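PDB 5EX2: peptidyl-prolyl cis-trans isomerase from Hirschia baltica, which probably catalyses the cis-trans isomerisation of peptide bonds preceding proline, as a periplasmic cyclophilin of the folding-helper type. Local coordinates for residues 35-40 against 186-191; 65-70 against 203-208; 84-89 against 166-171. All coordinates share one frame; numbering follows the deposited sequence. Where two conformers were deposited one is given.

Contact 1 of 3, residues 35-40 against 186-191; sequences VYIELA and SSWGRM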
loop_
_atom_site.group_PDB
_atom_site.type_symbol
_atom_site.label_atom_id
_atom_site.label_comp_id
_atom_site.label_asym_id
_atom_site.label_seq_id
_atom_site.Cartn_x
_atom_site.Cartn_y
_atom_site.Cartn_z
ATOM N N VAL A 35 7.134 -10.064 -0.262
ATOM C CA VAL A 35 6.323 -8.918 0.069
ATOM C C VAL A 35 4.996 -9.098 -0.670
ATOM O O VAL A 35 4.974 -9.246 -1.891
ATOM C CB VAL A 35 7.001 -7.588 -0.340
ATOM C CG1 VAL A 35 6.142 -6.408 0.052
ATOM C CG2 VAL A 35 8.401 -7.468 0.284
ATOM N N TYR A 36 3.901 -9.129 0.080
ATOM C CA TYR A 36 2.571 -9.190 -0.499
ATOM C C TYR A 36 1.970 -7.798 -0.451
ATOM O O TYR A 36 1.826 -7.234 0.629
ATOM C CB TYR A 36 1.680 -10.183 0.262
ATOM C CG TYR A 36 2.139 -11.623 0.168
ATOM C CD1 TYR A 36 1.862 -12.382 -0.944
ATOM C CD2 TYR A 36 2.829 -12.216 1.214
ATOM C CE1 TYR A 36 2.276 -13.699 -1.020
ATOM C CE2 TYR A 36 3.236 -13.526 1.149
ATOM C CZ TYR A 36 2.962 -14.249 0.031
ATOM O OH TYR A 36 3.376 -15.563 -0.013
ATOM N N ILE A 37 1.617 -7.261 -1.613
ATOM C CA ILE A 37 1.102 -5.901 -1.702
ATOM C C ILE A 37 -0.361 -5.934 -2.126
ATOM O O ILE A 37 -0.708 -6.583 -3.120
ATOM C CB ILE A 37 1.910 -5.074 -2.712
ATOM C CG1 ILE A 37 3.346 -4.935 -2.222
ATOM C CG2 ILE A 37 1.274 -3.692 -2.914
ATOM C CD1 ILE A 37 4.307 -4.412 -3.264
ATOM N N GLU A 38 -1.218 -5.246 -1.380
ATOM C CA GLU A 38 -2.586 -5.017 -1.827
ATOM C C GLU A 38 -2.654 -3.684 -2.562
ATOM O O GLU A 38 -2.274 -2.642 -2.036
ATOM C CB GLU A 38 -3.614 -5.034 -0.677
ATOM C CG GLU A 38 -5.030 -5.013 -1.243
ATOM C CD GLU A 38 -6.145 -4.981 -0.217
ATOM O OE1 GLU A 38 -5.879 -4.859 0.994
ATOM O OE2 GLU A 38 -7.309 -5.073 -0.659
ATOM N N LEU A 39 -3.174 -3.738 -3.777
ATOM C CA LEU A 39 -3.422 -2.555 -4.580
ATOM C C LEU A 39 -4.663 -1.824 -4.083
ATOM O O LEU A 39 -5.616 -2.450 -3.602
ATOM C CB LEU A 39 -3.627 -2.936 -6.034
ATOM C CG LEU A 39 -2.498 -3.758 -6.629
ATOM C CD1 LEU A 39 -2.862 -4.243 -8.031
ATOM C CD2 LEU A 39 -1.204 -2.940 -6.637
ATOM N N ALA A 40 -4.673 -0.503 -4.234
ATOM C CA ALA A 40 -5.761 0.341 -3.764
ATOM C C ALA A 40 -6.400 1.120 -4.916
ATOM O O ALA A 40 -6.091 2.301 -5.115
ATOM C CB ALA A 40 -5.245 1.300 -2.712
ATOM N N SER A 186 2.386 9.443 -5.675
ATOM C CA SER A 186 1.216 8.611 -5.897
ATOM C C SER A 186 1.301 7.299 -5.133
ATOM O O SER A 186 1.836 6.322 -5.623
ATOM C CB SER A 186 1.049 8.331 -7.392
ATOM O OG SER A 186 1.020 9.522 -8.152
ATOM N N SER A 187 0.776 7.273 -3.921
ATOM C CA SER A 187 0.688 6.022 -3.182
ATOM C C SER A 187 -0.428 5.165 -3.773
ATOM O O SER A 187 -1.473 5.670 -4.163
ATOM C CB SER A 187 0.466 6.290 -1.695
ATOM O OG SER A 187 -0.589 7.208 -1.517
ATOM N N TRP A 188 -0.179 3.869 -3.868
ATOM C CA TRP A 188 -1.084 2.994 -4.612
ATOM C C TRP A 188 -1.283 1.624 -4.021
ATOM O O TRP A 188 -2.105 0.870 -4.522
ATOM C CB TRP A 188 -0.597 2.821 -6.046
ATOM C CG TRP A 188 0.843 2.371 -6.247
ATOM C CD1 TRP A 188 1.916 3.169 -6.556
ATOM C CD2 TRP A 188 1.354 1.024 -6.219
ATOM N NE1 TRP A 188 3.046 2.411 -6.696
ATOM C CE2 TRP A 188 2.735 1.094 -6.492
ATOM C CE3 TRP A 188 0.788 -0.229 -5.974
ATOM C CZ2 TRP A 188 3.548 -0.041 -6.551
ATOM C CZ3 TRP A 188 1.614 -1.358 -6.020
ATOM C CH2 TRP A 188 2.968 -1.247 -6.302
ATOM N N GLY A 189 -0.560 1.296 -2.963
ATOM C CA GLY A 189 -0.715 -0.006 -2.354
ATOM C C GLY A 189 -0.152 -0.056 -0.958
ATOM O O GLY A 189 0.336 0.937 -0.435
ATOM N N ARG A 190 -0.254 -1.231 -0.357
ATOM C CA ARG A 190 0.194 -1.445 0.993
ATOM C C ARG A 190 0.733 -2.855 1.160
ATOM O O ARG A 190 0.142 -3.782 0.643
ATOM C CB ARG A 190 -0.968 -1.197 1.954
ATOM C CG ARG A 190 -0.576 -1.279 3.365
ATOM C CD ARG A 190 -1.747 -0.985 4.248
ATOM N NE ARG A 190 -2.731 -2.057 4.335
ATOM C CZ ARG A 190 -2.617 -3.103 5.138
ATOM N NH1 ARG A 190 -1.526 -3.263 5.877
ATOM N NH2 ARG A 190 -3.598 -3.988 5.211
ATOM N N MET A 191 1.825 -2.997 1.906
ATOM C CA MET A 191 2.422 -4.310 2.181
ATOM C C MET A 191 1.660 -5.005 3.286
ATOM O O MET A 191 1.806 -4.667 4.460
ATOM C CB MET A 191 3.896 -4.152 2.570
ATOM C CG MET A 191 4.741 -3.546 1.453
ATOM S SD MET A 191 6.478 -3.370 1.852
ATOM C CE MET A 191 6.529 -1.725 2.525
HETATM O O HOH W 1 -5.349 -2.999 3.070
#

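Contact 2 of 3, residues 65-70 against 203-208; sequences FHRVIS and IGEPPE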
loop_
_atom_site.group_PDB
_atom_site.type_symbol
_atom_site.label_atom_id
_atom_site.label_comp_id
_atom_site.label_asym_id
_atom_site.label_seq_id
_atom_site.Cartn_x
_atom_site.Cartn_y
_atom_site.Cartn_z
ATOM N N PHE A 65 16.904 -3.138 -6.071
ATOM C CA PHE A 65 16.532 -2.098 -5.120
ATOM C C PHE A 65 17.725 -1.175 -5.043
ATOM O O PHE A 65 18.618 -1.326 -4.204
ATOM C CB PHE A 65 16.154 -2.692 -3.774
ATOM C CG PHE A 65 14.839 -3.360 -3.812
ATOM C CD1 PHE A 65 13.683 -2.612 -3.722
ATOM C CD2 PHE A 65 14.738 -4.722 -3.986
ATOM C CE1 PHE A 65 12.444 -3.217 -3.793
ATOM C CE2 PHE A 65 13.501 -5.329 -4.057
ATOM C CZ PHE A 65 12.357 -4.575 -3.958
ATOM N N HIS A 66 17.750 -0.226 -5.969
ATOM C CA HIS A 66 18.950 0.559 -6.233
ATOM C C HIS A 66 19.085 1.809 -5.372
ATOM O O HIS A 66 20.137 2.436 -5.377
ATOM C CB HIS A 66 18.987 0.963 -7.704
ATOM C CG HIS A 66 17.910 1.926 -8.078
ATOM N ND1 HIS A 66 16.634 1.532 -8.421
ATOM C CD2 HIS A 66 17.906 3.280 -8.105
ATOM C CE1 HIS A 66 15.895 2.603 -8.661
ATOM N NE2 HIS A 66 16.642 3.675 -8.476
ATOM N N ARG A 67 18.034 2.192 -4.658
ATOM C CA ARG A 67 18.100 3.362 -3.785
ATOM C C ARG A 67 17.334 3.060 -2.514
ATOM O O ARG A 67 16.106 3.039 -2.516
ATOM C CB ARG A 67 17.527 4.597 -4.489
ATOM C CG ARG A 67 17.468 5.867 -3.640
ATOM C CD ARG A 67 16.622 6.927 -4.340
ATOM N NE ARG A 67 16.321 8.091 -3.501
ATOM C CZ ARG A 67 15.101 8.560 -3.245
ATOM N NH1 ARG A 67 14.022 7.978 -3.749
ATOM N NH2 ARG A 67 14.953 9.630 -2.470
ATOM N N VAL A 68 18.075 2.813 -1.445
ATOM C CA VAL A 68 17.495 2.373 -0.185
ATOM C C VAL A 68 18.056 3.237 0.919
ATOM O O VAL A 68 19.279 3.326 1.092
ATOM C CB VAL A 68 17.808 0.891 0.082
ATOM C CG1 VAL A 68 17.209 0.433 1.390
ATOM C CG2 VAL A 68 17.303 0.030 -1.056
ATOM N N ILE A 69 17.162 3.911 1.631
ATOM C CA ILE A 69 17.556 4.882 2.626
ATOM C C ILE A 69 16.948 4.469 3.956
ATOM O O ILE A 69 15.719 4.314 4.069
ATOM C CB ILE A 69 17.110 6.294 2.211
ATOM C CG1 ILE A 69 17.770 6.676 0.881
ATOM C CG2 ILE A 69 17.460 7.288 3.290
ATOM C CD1 ILE A 69 17.307 8.004 0.317
ATOM N N SER A 70 17.813 4.256 4.939
ATOM C CA SER A 70 17.383 3.837 6.256
ATOM C C SER A 70 16.418 4.842 6.834
ATOM O O SER A 70 16.623 6.049 6.713
ATOM C CB SER A 70 18.572 3.669 7.196
ATOM O OG SER A 70 18.139 3.098 8.418
ATOM N N ILE A 203 20.870 -1.184 2.308
ATOM C CA ILE A 203 20.923 0.261 2.249
ATOM C C ILE A 203 22.002 0.727 1.295
ATOM O O ILE A 203 23.088 0.163 1.276
ATOM C CB ILE A 203 21.199 0.820 3.671
ATOM C CG1 ILE A 203 20.000 0.564 4.579
ATOM C CG2 ILE A 203 21.562 2.310 3.662
ATOM C CD1 ILE A 203 20.350 0.523 6.057
ATOM N N GLY A 204 21.716 1.778 0.532
ATOM C CA GLY A 204 22.734 2.421 -0.295
ATOM C C GLY A 204 22.126 3.184 -1.451
ATOM O O GLY A 204 20.985 2.945 -1.853
ATOM N N GLU A 205 22.918 4.088 -2.009
ATOM C CA GLU A 205 22.456 4.995 -3.050
ATOM C C GLU A 205 23.507 5.148 -4.147
ATOM O O GLU A 205 24.049 6.233 -4.350
ATOM C CB GLU A 205 22.132 6.356 -2.439
ATOM C CG GLU A 205 21.184 6.269 -1.257
ATOM C CD GLU A 205 20.958 7.617 -0.626
ATOM O OE1 GLU A 205 20.550 8.530 -1.364
ATOM O OE2 GLU A 205 21.218 7.771 0.587
ATOM N N PRO A 206 23.817 4.058 -4.862
ATOM C CA PRO A 206 23.245 2.721 -4.698
ATOM C C PRO A 206 24.050 1.829 -3.765
ATOM O O PRO A 206 25.199 2.139 -3.455
ATOM C CB PRO A 206 23.283 2.173 -6.112
ATOM C CG PRO A 206 24.559 2.758 -6.669
ATOM C CD PRO A 206 24.679 4.132 -6.054
ATOM N N PRO A 207 23.448 0.724 -3.311
ATOM C CA PRO A 207 24.251 -0.291 -2.633
ATOM C C PRO A 207 25.315 -0.815 -3.572
ATOM O O PRO A 207 25.125 -0.769 -4.783
ATOM C CB PRO A 207 23.239 -1.393 -2.296
ATOM C CG PRO A 207 21.867 -0.754 -2.447
ATOM C CD PRO A 207 22.064 0.273 -3.530
ATOM N N GLU A 208 26.418 -1.285 -3.021
ATOM C CA GLU A 208 27.411 -1.982 -3.820
ATOM C C GLU A 208 26.809 -3.208 -4.476
ATOM O O GLU A 208 27.058 -3.481 -5.644
ATOM C CB GLU A 208 28.616 -2.401 -2.972
ATOM C CG GLU A 208 29.343 -1.248 -2.335
ATOM C CD GLU A 208 29.944 -0.322 -3.362
ATOM O OE1 GLU A 208 29.807 0.912 -3.210
ATOM O OE2 GLU A 208 30.557 -0.832 -4.322
HETATM O O HOH W 2 21.158 5.248 2.054
#

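Contact 3 of 3, residues 84-89 against 166-171; sequences GREPDL and SGKDQF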
loop_
_atom_site.group_PDB
_atom_site.type_symbol
_atom_site.label_atom_id
_atom_site.label_comp_id
_atom_site.label_asym_id
_atom_site.label_seq_id
_atom_site.Cartn_x
_atom_site.Cartn_y
_atom_site.Cartn_z
ATOM N N GLY A 84 18.399 -3.366 -20.079
ATOM C CA GLY A 84 19.469 -2.999 -20.986
ATOM C C GLY A 84 18.977 -2.112 -22.109
ATOM O O GLY A 84 19.761 -1.680 -22.945
ATOM N N ARG A 85 17.682 -1.813 -22.105
ATOM C CA ARG A 85 17.081 -0.925 -23.085
ATOM C C ARG A 85 15.886 -0.268 -22.432
ATOM O O ARG A 85 15.405 -0.737 -21.402
ATOM C CB ARG A 85 16.690 -1.694 -24.345
ATOM C CG ARG A 85 15.759 -2.863 -24.108
ATOM C CD ARG A 85 15.352 -3.515 -25.425
ATOM N NE ARG A 85 14.361 -4.567 -25.234
ATOM C CZ ARG A 85 13.072 -4.340 -24.995
ATOM N NH1 ARG A 85 12.606 -3.093 -24.908
ATOM N NH2 ARG A 85 12.244 -5.361 -24.826
ATOM N N GLU A 86 15.431 0.835 -23.007
ATOM C CA GLU A 86 14.264 1.506 -22.480
ATOM C C GLU A 86 13.062 0.611 -22.741
ATOM O O GLU A 86 12.869 0.141 -23.864
ATOM C CB GLU A 86 14.087 2.879 -23.122
ATOM C CG GLU A 86 15.183 3.865 -22.734
ATOM C CD GLU A 86 15.204 4.148 -21.240
ATOM O OE1 GLU A 86 14.120 4.129 -20.615
ATOM O OE2 GLU A 86 16.308 4.374 -20.694
ATOM N N PRO A 87 12.253 0.364 -21.709
ATOM C CA PRO A 87 11.099 -0.491 -21.965
ATOM C C PRO A 87 10.023 0.223 -22.750
ATOM O O PRO A 87 9.937 1.455 -22.739
ATOM C CB PRO A 87 10.609 -0.841 -20.569
ATOM C CG PRO A 87 11.002 0.326 -19.733
ATOM C CD PRO A 87 12.325 0.785 -20.300
ATOM N N ASP A 88 9.196 -0.563 -23.423
ATOM C CA ASP A 88 8.007 -0.044 -24.066
ATOM C C ASP A 88 6.928 0.234 -23.017
ATOM O O ASP A 88 6.069 -0.609 -22.740
ATOM C CB ASP A 88 7.501 -1.033 -25.106
ATOM C CG ASP A 88 6.238 -0.564 -25.784
ATOM O OD1 ASP A 88 5.883 0.633 -25.648
ATOM O OD2 ASP A 88 5.593 -1.392 -26.461
ATOM N N LEU A 89 6.983 1.416 -22.414
ATOM C CA LEU A 89 6.139 1.705 -21.267
ATOM C C LEU A 89 5.948 3.207 -21.155
ATOM O O LEU A 89 6.924 3.953 -21.231
ATOM C CB LEU A 89 6.777 1.141 -20.000
ATOM C CG LEU A 89 5.977 1.243 -18.716
ATOM C CD1 LEU A 89 4.665 0.486 -18.836
ATOM C CD2 LEU A 89 6.829 0.683 -17.598
ATOM N N SER A 166 5.801 11.991 -14.170
ATOM C CA SER A 166 6.902 11.160 -14.649
ATOM C C SER A 166 6.917 9.752 -14.049
ATOM O O SER A 166 7.784 8.945 -14.385
ATOM C CB SER A 166 8.231 11.854 -14.361
ATOM O OG SER A 166 8.435 12.012 -12.970
ATOM N N GLY A 167 5.958 9.433 -13.189
ATOM C CA GLY A 167 5.872 8.088 -12.647
ATOM C C GLY A 167 5.685 7.106 -13.781
ATOM O O GLY A 167 5.001 7.403 -14.756
ATOM N N LYS A 168 6.325 5.944 -13.690
ATOM C CA LYS A 168 6.273 4.983 -14.790
ATOM C C LYS A 168 6.416 3.561 -14.301
ATOM O O LYS A 168 5.461 2.791 -14.359
ATOM C CB LYS A 168 7.358 5.290 -15.823
ATOM C CG LYS A 168 7.277 4.386 -17.046
ATOM C CD LYS A 168 8.230 4.818 -18.145
ATOM C CE LYS A 168 9.676 4.586 -17.771
ATOM N NZ LYS A 168 10.575 5.143 -18.826
ATOM N N ASP A 169 7.613 3.208 -13.834
ATOM C CA ASP A 169 7.892 1.848 -13.359
ATOM C C ASP A 169 8.467 1.811 -11.949
ATOM O O ASP A 169 8.116 0.962 -11.148
ATOM C CB ASP A 169 8.840 1.123 -14.322
ATOM C CG ASP A 169 10.076 1.924 -14.684
ATOM O OD1 ASP A 169 10.219 3.109 -14.306
ATOM O OD2 ASP A 169 10.920 1.335 -15.388
ATOM N N GLN A 170 9.335 2.758 -11.624
ATOM C CA GLN A 170 9.987 2.744 -10.325
ATOM C C GLN A 170 9.003 3.012 -9.216
ATOM O O GLN A 170 8.147 3.892 -9.331
ATOM C CB GLN A 170 11.118 3.767 -10.273
ATOM C CG GLN A 170 12.232 3.439 -11.232
ATOM C CD GLN A 170 13.402 4.367 -11.111
ATOM O OE1 GLN A 170 13.949 4.552 -10.027
ATOM N NE2 GLN A 170 13.805 4.953 -12.229
ATOM N N PHE A 171 9.152 2.266 -8.129
ATOM C CA PHE A 171 8.249 2.324 -6.990
ATOM C C PHE A 171 9.066 2.393 -5.716
ATOM O O PHE A 171 10.269 2.106 -5.724
ATOM C CB PHE A 171 7.361 1.087 -6.942
ATOM C CG PHE A 171 8.147 -0.169 -6.823
ATOM C CD1 PHE A 171 8.590 -0.833 -7.945
ATOM C CD2 PHE A 171 8.504 -0.644 -5.575
ATOM C CE1 PHE A 171 9.370 -1.973 -7.824
ATOM C CE2 PHE A 171 9.278 -1.775 -5.446
ATOM C CZ PHE A 171 9.716 -2.441 -6.574
HETATM O O HOH W 3 13.352 4.423 -18.063
HETATM O O HOH W 4 9.834 3.482 -21.134
#

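Contact 1 of 3, residues 35-40 against 186-191
The indole of Trp188 receives Leu39 at its edge: CD2 of Leu39 lies near the ring plane, 3.3 Å from CZ3 of Trp188. Ile37 approaches the same corner obliquely, its CG2 3.9 Å from CZ3 of Trp188. Ile51 of helix 45-57 and Val156 and Met158 of the neighbouring strand also touch the indole. The crowded first torsion of Trp188 (chi1 53°), with CG between backbone N and carbonyl carbon, brings its six-membered ring alongside Leu39. The other flat group, the guanidinium of Arg190, has a water at its edge and in its plane. That water accepts from NH2 of Arg190 and donates to OE1 of Glu38 (2.8 Å), so the two opposite charges meet through it. Each has a further partner: Glu38 forms a salt bridge with Arg18, and Arg190 binds Ser261 and Gln258.

Strands 33-39 and 187-191 are antiparallel neighbours in the eight-stranded cyclophilin barrel. Glu38 and Arg190 form the hydrogen-bonded pair: N of Glu38 donates to O of Arg190 (2.8 Å), and N of Arg190 returns a bond to O of Glu38, both donors in the carbonyl planes. Beyond it, N of Ala40 reaches O of Trp188 at 2.9 Å from 31° above the carbonyl plane. Trp188 and Gly189 both face Val156 in a classic beta bulge. Gly189 also lies opposite Leu39 in a non-hydrogen-bonded pair, where a CB would clash with CG2 of Ile37 and O of Glu38. Ile37, Leu39 and Met191 lie on one sheet face, Glu38 and Arg190 on the other. Val35 CG1 presses on CG of Met191 at 3.5 Å, tighter than usual van der Waals contact, and lies equally close to Met191 SD.

Contact 2 of 3, residues 65-70 against 203-208
A single antiparallel bridge ties barrel strand 63-69 to the loop that leads from helix 195-198 into strand 212-218. Val68 and Gly204 form its hydrogen-bonded pair. N of Val68 donates to O of Gly204 at 2.9 Å and nearly straight (171° at the hydrogen), while N of Gly204 returns the bond to O of Val68 along a lone pair. Beside this bridge the strand carries a classic beta bulge, in which His66 and Arg67 both face Gln75; Arg67 NH1 is also hydrogen-bonded to Gln75.

The loop's backbone is unusual at two points. Gly204 has positive phi (157°), and a CB there would run into Pro207 CA and the preceding carbonyl oxygen. A cis peptide precedes Pro206. The two prolines then border the bulge: CA of Pro206 makes a CA-H...O contact with O of His66 at 3.2 Å, and CD of Pro207 packs against the same oxygen.

Val68 sets CG1 anti to its backbone N, bringing this methyl over CA of Ile203. Further along, CD1 of Ile203 meets CB of Ser70 at 3.8 Å. Ser70 lies close to a bound magnesium ion, about 4 Å from its side chain.

Glu205, extended beyond CG, crosses Ile69 obliquely and lays its carboxylate along CG1 and CD1, with OE2 3.6 Å from Ile69 CG1. One water donates to both Glu205 OE2 and Val68 O, at 2.9 Å each.

Contact 3 of 3, residues 84-89 against 166-171
Gly84 leaves helix 79-83 with positive phi (96°), and the chain then runs through an irregular loop to its first contact at Glu86. The side chain of Glu86 is bent at chi2 (-62°) and crosses that of Lys168 at about a right angle. OE1 of Glu86 stays 4.1 Å from NZ of Lys168, beyond a salt bridge. A water spans the interval, donating to OE1 of Glu86 at 2.7 Å and accepting from the ammonium.

Pro87 comes next, its CB directed to the opposing loop while its ring also rests on Ile79 and Ala80 of the preceding helix. Its carbonyl oxygen accepts a hydrogen bond from a second water at 2.6 Å. Asp88 is the centre of an inverse gamma turn, and the same water donates to the carbonyl oxygens on both sides of it, Pro87 O and Leu89 O. It accepts from Lys168 NZ at 2.9 Å.

Leu89 provides the apolar part. With CG anti to its backbone N, it brings CD2 to 3.8 Å from CG of Lys168 and 3.9 Å from CB of Asp169. The Lys168 chain, bent at chi3 (69°), passes by with CD 3.5 Å from Leu89 O. Gln50 and Val54 of helix 45-57 also touch Leu89, so this surface contact joins two loops beside that helix. Asp169 uses its polar end differently: OD2 accepts from Ile79 N, and OD1 receives a weak bond from Gln170 N.

No direct hydrogen bond joins residues 84-89 to 166-171, although Gly167 is backbone-bonded to Val92 further along the first loop. The polar part of the contact is therefore indirect: the Lys168 ammonium donates to two waters, which pass its interaction on to one carboxylate and two backbone carbonyls, and the nearby Glu86 carboxylate would probably favour the charged lysine.

Contact 1 is wholly buried near the centre of the chain, contact 2 is partly buried, and contact 3 lies at the surface. Contacts 1 and 2 both reach the eight-stranded barrel, but the first pairs two of its strands whereas the second fastens a loop to one. Direct backbone bonds fall from three to two to none along this series; water bridges occur in all three, but in contact 3 they carry all the hydrogen bonding between the segments. Phe171 connects all three regions: its CB packs 4.0 Å from Trp188 CZ2 of contact 1, and its CE2 lies 3.9 Å from Phe65 CE1 of contact 2. Helix 45-57 touches both contact 1, at Leu39 and Trp188, and contact 3, at Leu89.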